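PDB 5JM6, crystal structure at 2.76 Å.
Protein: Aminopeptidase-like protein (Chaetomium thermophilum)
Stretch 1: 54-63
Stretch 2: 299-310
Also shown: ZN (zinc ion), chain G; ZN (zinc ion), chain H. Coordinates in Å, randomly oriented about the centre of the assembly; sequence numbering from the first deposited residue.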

ATOM      1  N   PHE A  54       1.849 -19.316 -54.841  1.00 46.58           N
ATOM      2  CA  PHE A  54       0.835 -18.435 -54.263  1.00 39.30           C
ATOM      3  C   PHE A  54       1.395 -17.240 -53.494  1.00 38.38           C
ATOM      4  O   PHE A  54       0.630 -16.400 -53.021  1.00 37.49           O
ATOM      5  CB  PHE A  54      -0.094 -19.241 -53.357  1.00 38.24           C
ATOM      6  CG  PHE A  54      -0.928 -20.236 -54.101  1.00 41.69           C
ATOM      7  CD1 PHE A  54      -0.455 -21.515 -54.335  1.00 42.58           C
ATOM      8  CD2 PHE A  54      -2.174 -19.885 -54.592  1.00 36.16           C
ATOM      9  CE1 PHE A  54      -1.215 -22.431 -55.032  1.00 42.08           C
ATOM     10  CE2 PHE A  54      -2.940 -20.797 -55.289  1.00 35.55           C
ATOM     11  CZ  PHE A  54      -2.459 -22.073 -55.510  1.00 34.82           C
ATOM     12  N   THR A  55       2.716 -17.149 -53.378  1.00 36.97           N
ATOM     13  CA  THR A  55       3.315 -16.107 -52.547  1.00 37.82           C
ATOM     14  C   THR A  55       3.049 -14.701 -53.090  1.00 38.09           C
ATOM     15  O   THR A  55       2.528 -13.851 -52.371  1.00 35.67           O
ATOM     16  CB  THR A  55       4.835 -16.308 -52.387  1.00 38.47           C
ATOM     17  OG1 THR A  55       5.090 -17.610 -51.846  1.00 45.24           O
ATOM     18  CG2 THR A  55       5.413 -15.260 -51.445  1.00 30.88           C
ATOM     19  N   GLN A  56       3.416 -14.439 -54.341  1.00 34.65           N
ATOM     20  CA  GLN A  56       3.168 -13.111 -54.901  1.00 36.27           C
ATOM     21  C   GLN A  56       1.677 -12.809 -55.143  1.00 35.23           C
ATOM     22  O   GLN A  56       1.251 -11.674 -54.924  1.00 33.88           O
ATOM     23  CB  GLN A  56       3.964 -12.890 -56.190  1.00 34.22           C
ATOM     24  CG  GLN A  56       3.893 -11.444 -56.692  1.00 38.27           C
ATOM     25  CD  GLN A  56       4.959 -10.544 -56.081  1.00 48.23           C
ATOM     26  OE1 GLN A  56       5.945 -11.021 -55.521  1.00 48.49           O
ATOM     27  NE2 GLN A  56       4.757  -9.233 -56.182  1.00 57.31           N
ATOM     28  N   PRO A  57       0.884 -13.794 -55.622  1.00 32.80           N
ATOM     29  CA  PRO A  57      -0.549 -13.475 -55.693  1.00 31.10           C
ATOM     30  C   PRO A  57      -1.159 -13.087 -54.342  1.00 34.72           C
ATOM     31  O   PRO A  57      -2.000 -12.189 -54.303  1.00 33.42           O
ATOM     32  CB  PRO A  57      -1.166 -14.773 -56.221  1.00 31.67           C
ATOM     33  CG  PRO A  57      -0.094 -15.364 -57.063  1.00 35.14           C
ATOM     34  CD  PRO A  57       1.194 -15.048 -56.344  1.00 35.12           C
ATOM     35  N   TYR A  58      -0.735 -13.733 -53.258  1.00 33.28           N
ATOM     36  CA  TYR A  58      -1.207 -13.347 -51.931  1.00 31.64           C
ATOM     37  C   TYR A  58      -0.722 -11.948 -51.569  1.00 36.40           C
ATOM     38  O   TYR A  58      -1.479 -11.146 -51.021  1.00 33.76           O
ATOM     39  CB  TYR A  58      -0.748 -14.343 -50.865  1.00 31.35           C
ATOM     40  CG  TYR A  58      -1.153 -13.941 -49.461  1.00 34.38           C
ATOM     41  CD1 TYR A  58      -2.474 -14.046 -49.043  1.00 33.61           C
ATOM     42  CD2 TYR A  58      -0.218 -13.454 -48.557  1.00 36.57           C
ATOM     43  CE1 TYR A  58      -2.852 -13.679 -47.764  1.00 36.20           C
ATOM     44  CE2 TYR A  58      -0.587 -13.085 -47.273  1.00 34.58           C
ATOM     45  CZ  TYR A  58      -1.905 -13.201 -46.884  1.00 40.44           C
ATOM     46  OH  TYR A  58      -2.277 -12.834 -45.609  1.00 35.22           O
ATOM     47  N   LEU A  59       0.542 -11.666 -51.872  1.00 34.23           N
ATOM     48  CA  LEU A  59       1.113 -10.348 -51.620  1.00 29.57           C
ATOM     49  C   LEU A  59       0.284  -9.258 -52.288  1.00 30.42           C
ATOM     50  O   LEU A  59      -0.138  -8.303 -51.635  1.00 31.46           O
ATOM     51  CB  LEU A  59       2.561 -10.282 -52.108  1.00 34.89           C
ATOM     52  CG  LEU A  59       3.600 -10.975 -51.226  1.00 36.01           C
ATOM     53  CD1 LEU A  59       4.988 -10.844 -51.831  1.00 32.52           C
ATOM     54  CD2 LEU A  59       3.568 -10.395 -49.823  1.00 31.60           C
ATOM     55  N   ASP A  60       0.040  -9.414 -53.585  1.00 35.08           N
ATOM     56  CA  ASP A  60      -0.736  -8.435 -54.339  1.00 35.34           C
ATOM     57  C   ASP A  60      -2.156  -8.303 -53.807  1.00 32.48           C
ATOM     58  O   ASP A  60      -2.717  -7.208 -53.792  1.00 32.80           O
ATOM     59  CB  ASP A  60      -0.775  -8.802 -55.822  1.00 32.38           C
ATOM     60  CG  ASP A  60       0.584  -8.714 -56.479  1.00 42.19           C
ATOM     61  OD1 ASP A  60       1.428  -7.927 -55.999  1.00 44.61           O
ATOM     62  OD2 ASP A  60       0.807  -9.428 -57.477  1.00 49.24           O
ATOM     63  N   PHE A  61      -2.738  -9.416 -53.378  1.00 30.15           N
ATOM     64  CA  PHE A  61      -4.072  -9.381 -52.798  1.00 31.91           C
ATOM     65  C   PHE A  61      -4.081  -8.478 -51.564  1.00 31.58           C
ATOM     66  O   PHE A  61      -4.862  -7.530 -51.493  1.00 28.60           O
ATOM     67  CB  PHE A  61      -4.551 -10.794 -52.453  1.00 32.71           C
ATOM     68  CG  PHE A  61      -5.728 -10.830 -51.522  1.00 32.37           C
ATOM     69  CD1 PHE A  61      -6.975 -10.391 -51.935  1.00 31.79           C
ATOM     70  CD2 PHE A  61      -5.588 -11.318 -50.234  1.00 29.45           C
ATOM     71  CE1 PHE A  61      -8.058 -10.427 -51.075  1.00 30.14           C
ATOM     72  CE2 PHE A  61      -6.665 -11.359 -49.372  1.00 29.86           C
ATOM     73  CZ  PHE A  61      -7.901 -10.913 -49.791  1.00 32.15           C
ATOM     74  N   MET A  62      -3.188  -8.754 -50.616  1.00 33.98           N
ATOM     75  CA  MET A  62      -3.113  -7.981 -49.378  1.00 29.20           C
ATOM     76  C   MET A  62      -2.861  -6.497 -49.632  1.00 28.63           C
ATOM     77  O   MET A  62      -3.464  -5.638 -48.990  1.00 30.21           O
ATOM     78  CB  MET A  62      -2.016  -8.535 -48.466  1.00 27.25           C
ATOM     79  CG  MET A  62      -2.258  -9.958 -48.000  1.00 30.08           C
ATOM     80  SD  MET A  62      -3.840 -10.164 -47.159  1.00 31.75           S
ATOM     81  CE  MET A  62      -3.599  -9.143 -45.710  1.00 33.42           C
ATOM     82  N   THR A  63      -1.974  -6.204 -50.572  1.00 30.38           N
ATOM     83  CA  THR A  63      -1.586  -4.829 -50.853  1.00 32.02           C
ATOM     84  C   THR A  63      -2.747  -3.980 -51.381  1.00 31.61           C
ATOM     85  O   THR A  63      -2.957  -2.854 -50.932  1.00 31.06           O
ATOM     86  CB  THR A  63      -0.421  -4.794 -51.864  1.00 34.84           C
ATOM     87  OG1 THR A  63       0.761  -5.321 -51.247  1.00 38.41           O
ATOM     88  CG2 THR A  63      -0.150  -3.373 -52.334  1.00 33.28           C
TER
HETATM   89 ZN    ZN G 601      -8.613 -11.132 -34.903  1.00111.48          ZN
HETATM   90 ZN    ZN H 602      -9.625 -14.285 -36.765  1.00 71.99          ZN
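Stretch 2 (299-310) FIFAGRIDDKLC

Stretch 2 enters as a strand, 299-302, running nearly parallel to helix 55-63: their N-to-C directions differ by 10° and their axes approach to 10.0 Å. Beyond G303 and R304, the latter at phi/psi 66/31, the chain leads into a helix that is clear by K308 and crosses the first at 136°, with axes 11.3 Å apart at closest.

No hydrogen bond joins the stretches, so the fit rests on packing. In the strand, side chains alternate: I300 points toward the helix, F301 away, A302 toward. I300 (chi1 m, chi2 t) extends its CD1 to 4.1 Å from Y58 CD2 and 4.1 Å from T55 CG2, while its CG2 lies 3.9 Å from L59 CD2; a branched aliphatic side chain can thus meet three helix residues. The CA-to-CB bond of Y58 points toward stretch 2, and with chi1 t its side chain reaches far enough for ring and hydroxyl to meet L309. Its CZ packs 3.7 Å from L309 CD1, and its OH reaches 3.4 Å from L309 CB. L309, itself t,p, supplies an apolar surface for the ring.

M62 leaves its helix sideways, but the m,m,m rotamer brings its end nearer: CE lies 3.2 Å from G303 O, and SD 3.9 Å from K308 CB. The unbranched thioether suits this winding path. K308 starts toward the helix, yet its end leads away, and NZ is hydrogen-bonded elsewhere in the structure.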

ATOM      1  N   PHE A 299       9.759 -15.037 -44.919  1.00 32.65           N
ATOM      2  CA  PHE A 299       8.708 -14.352 -44.174  1.00 31.94           C
ATOM      3  C   PHE A 299       7.821 -13.538 -45.096  1.00 34.28           C
ATOM      4  O   PHE A 299       8.260 -13.092 -46.151  1.00 32.35           O
ATOM      5  CB  PHE A 299       9.299 -13.415 -43.117  1.00 35.03           C
ATOM      6  CG  PHE A 299      10.044 -14.113 -42.024  1.00 34.39           C
ATOM      7  CD1 PHE A 299       9.468 -15.159 -41.326  1.00 36.12           C
ATOM      8  CD2 PHE A 299      11.326 -13.714 -41.688  1.00 36.04           C
ATOM      9  CE1 PHE A 299      10.158 -15.794 -40.316  1.00 34.26           C
ATOM     10  CE2 PHE A 299      12.019 -14.346 -40.684  1.00 36.54           C
ATOM     11  CZ  PHE A 299      11.434 -15.392 -40.002  1.00 33.04           C
ATOM     12  N   ILE A 300       6.563 -13.374 -44.707  1.00 33.54           N
ATOM     13  CA  ILE A 300       5.708 -12.364 -45.315  1.00 31.05           C
ATOM     14  C   ILE A 300       5.332 -11.331 -44.257  1.00 31.72           C
ATOM     15  O   ILE A 300       4.799 -11.677 -43.206  1.00 29.88           O
ATOM     16  CB  ILE A 300       4.437 -12.976 -45.932  1.00 30.97           C
ATOM     17  CG1 ILE A 300       4.790 -13.750 -47.201  1.00 32.41           C
ATOM     18  CG2 ILE A 300       3.428 -11.890 -46.265  1.00 31.38           C
ATOM     19  CD1 ILE A 300       3.628 -14.516 -47.790  1.00 31.73           C
ATOM     20  N   PHE A 301       5.639 -10.066 -44.531  1.00 33.71           N
ATOM     21  CA  PHE A 301       5.258  -8.976 -43.638  1.00 36.49           C
ATOM     22  C   PHE A 301       4.049  -8.249 -44.206  1.00 36.78           C
ATOM     23  O   PHE A 301       4.134  -7.628 -45.265  1.00 35.86           O
ATOM     24  CB  PHE A 301       6.408  -7.986 -43.440  1.00 35.11           C
ATOM     25  CG  PHE A 301       7.686  -8.613 -42.962  1.00 36.01           C
ATOM     26  CD1 PHE A 301       7.671  -9.743 -42.162  1.00 38.91           C
ATOM     27  CD2 PHE A 301       8.908  -8.063 -43.314  1.00 35.59           C
ATOM     28  CE1 PHE A 301       8.853 -10.314 -41.728  1.00 35.78           C
ATOM     29  CE2 PHE A 301      10.090  -8.630 -42.882  1.00 35.97           C
ATOM     30  CZ  PHE A 301      10.062  -9.756 -42.088  1.00 30.90           C
ATOM     31  N   ALA A 302       2.924  -8.333 -43.507  1.00 35.27           N
ATOM     32  CA  ALA A 302       1.714  -7.652 -43.944  1.00 35.01           C
ATOM     33  C   ALA A 302       0.778  -7.404 -42.773  1.00 36.29           C
ATOM     34  O   ALA A 302       0.842  -8.097 -41.757  1.00 34.84           O
ATOM     35  CB  ALA A 302       1.012  -8.458 -45.022  1.00 36.05           C
ATOM     36  N   GLY A 303      -0.092  -6.413 -42.924  1.00 37.51           N
ATOM     37  CA  GLY A 303      -1.119  -6.145 -41.938  1.00 38.81           C
ATOM     38  C   GLY A 303      -2.449  -6.728 -42.367  1.00 41.94           C
ATOM     39  O   GLY A 303      -2.626  -7.069 -43.537  1.00 47.45           O
ATOM     40  N   ARG A 304      -3.379  -6.819 -41.416  1.00 43.69           N
ATOM     41  CA  ARG A 304      -4.717  -7.384 -41.622  1.00 42.16           C
ATOM     42  C   ARG A 304      -4.684  -8.873 -41.933  1.00 44.07           C
ATOM     43  O   ARG A 304      -5.554  -9.384 -42.641  1.00 44.92           O
ATOM     44  CB  ARG A 304      -5.459  -6.656 -42.744  1.00 39.95           C
ATOM     45  CG  ARG A 304      -5.430  -5.151 -42.643  1.00 44.28           C
ATOM     46  CD  ARG A 304      -5.923  -4.531 -43.936  1.00 39.95           C
ATOM     47  NE  ARG A 304      -4.861  -4.430 -44.932  1.00 43.03           N
ATOM     48  CZ  ARG A 304      -3.919  -3.493 -44.918  1.00 47.83           C
ATOM     49  NH1 ARG A 304      -3.906  -2.581 -43.956  1.00 43.45           N
ATOM     50  NH2 ARG A 304      -2.989  -3.466 -45.864  1.00 49.73           N
ATOM     51  N   ILE A 305      -3.693  -9.571 -41.395  1.00 45.82           N
ATOM     52  CA  ILE A 305      -3.607 -11.002 -41.614  1.00 41.42           C
ATOM     53  C   ILE A 305      -4.678 -11.743 -40.814  1.00 49.05           C
ATOM     54  O   ILE A 305      -5.080 -12.833 -41.233  1.00 49.07           O
ATOM     55  CB  ILE A 305      -2.204 -11.562 -41.269  1.00 44.56           C
ATOM     56  CG1 ILE A 305      -1.128 -10.866 -42.101  1.00 41.67           C
ATOM     57  CG2 ILE A 305      -2.124 -13.057 -41.544  1.00 41.70           C
ATOM     58  CD1 ILE A 305       0.220 -11.564 -42.045  1.00 40.10           C
ATOM     59  N   ASP A 306      -5.207 -11.161 -39.725  1.00 56.02           N
ATOM     60  CA  ASP A 306      -6.155 -11.959 -38.952  1.00 56.86           C
ATOM     61  C   ASP A 306      -7.318 -12.181 -39.908  1.00 60.87           C
ATOM     62  O   ASP A 306      -8.176 -11.326 -40.156  1.00 53.61           O
ATOM     63  CB  ASP A 306      -6.596 -11.272 -37.639  1.00 70.11           C
ATOM     64  CG  ASP A 306      -7.512 -12.164 -36.768  1.00 70.87           C
ATOM     65  OD1 ASP A 306      -8.423 -12.821 -37.307  1.00 62.98           O
ATOM     66  OD2 ASP A 306      -7.315 -12.231 -35.535  1.00 57.01           O
ATOM     67  N   ASP A 307      -7.262 -13.422 -40.384  1.00 64.36           N
ATOM     68  CA  ASP A 307      -8.072 -14.137 -41.376  1.00 46.09           C
ATOM     69  C   ASP A 307      -8.214 -13.705 -42.836  1.00 43.17           C
ATOM     70  O   ASP A 307      -8.790 -14.472 -43.599  1.00 44.76           O
ATOM     71  CB  ASP A 307      -9.466 -14.377 -40.849  1.00 47.13           C
ATOM     72  CG  ASP A 307      -9.703 -15.847 -40.607  1.00 51.59           C
ATOM     73  OD1 ASP A 307      -8.712 -16.600 -40.708  1.00 54.59           O
ATOM     74  OD2 ASP A 307     -10.849 -16.266 -40.371  1.00 53.12           O
ATOM     75  N   LYS A 308      -7.700 -12.563 -43.273  1.00 44.99           N
ATOM     76  CA  LYS A 308      -7.619 -12.397 -44.723  1.00 39.60           C
ATOM     77  C   LYS A 308      -6.744 -13.528 -45.285  1.00 40.88           C
ATOM     78  O   LYS A 308      -6.950 -13.977 -46.409  1.00 43.11           O
ATOM     79  CB  LYS A 308      -7.076 -11.021 -45.115  1.00 32.34           C
ATOM     80  CG  LYS A 308      -8.146  -9.933 -45.209  1.00 35.43           C
ATOM     81  CD  LYS A 308      -7.509  -8.559 -45.356  1.00 36.09           C
ATOM     82  CE  LYS A 308      -8.509  -7.508 -45.816  1.00 31.61           C
ATOM     83  NZ  LYS A 308      -9.282  -6.895 -44.701  1.00 33.54           N
ATOM     84  N   LEU A 309      -5.807 -14.016 -44.472  1.00 40.66           N
ATOM     85  CA  LEU A 309      -4.937 -15.127 -44.860  1.00 38.25           C
ATOM     86  C   LEU A 309      -5.680 -16.461 -45.016  1.00 42.62           C
ATOM     87  O   LEU A 309      -5.594 -17.089 -46.070  1.00 44.66           O
ATOM     88  CB  LEU A 309      -3.798 -15.282 -43.847  1.00 44.09           C
ATOM     89  CG  LEU A 309      -2.855 -16.481 -43.993  1.00 41.15           C
ATOM     90  CD1 LEU A 309      -2.320 -16.610 -45.410  1.00 43.53           C
ATOM     91  CD2 LEU A 309      -1.701 -16.365 -43.014  1.00 32.27           C
ATOM     92  N   CYS A 310      -6.394 -16.903 -43.983  1.00 41.10           N
ATOM     93  CA  CYS A 310      -7.119 -18.171 -44.085  1.00 38.35           C
ATOM     94  C   CYS A 310      -8.262 -18.070 -45.088  1.00 36.98           C
ATOM     95  O   CYS A 310      -8.559 -19.030 -45.799  1.00 35.11           O
ATOM     96  CB  CYS A 310      -7.662 -18.616 -42.725  1.00 42.12           C
ATOM     97  SG  CYS A 310      -6.420 -19.241 -41.570  1.00 58.29           S
TER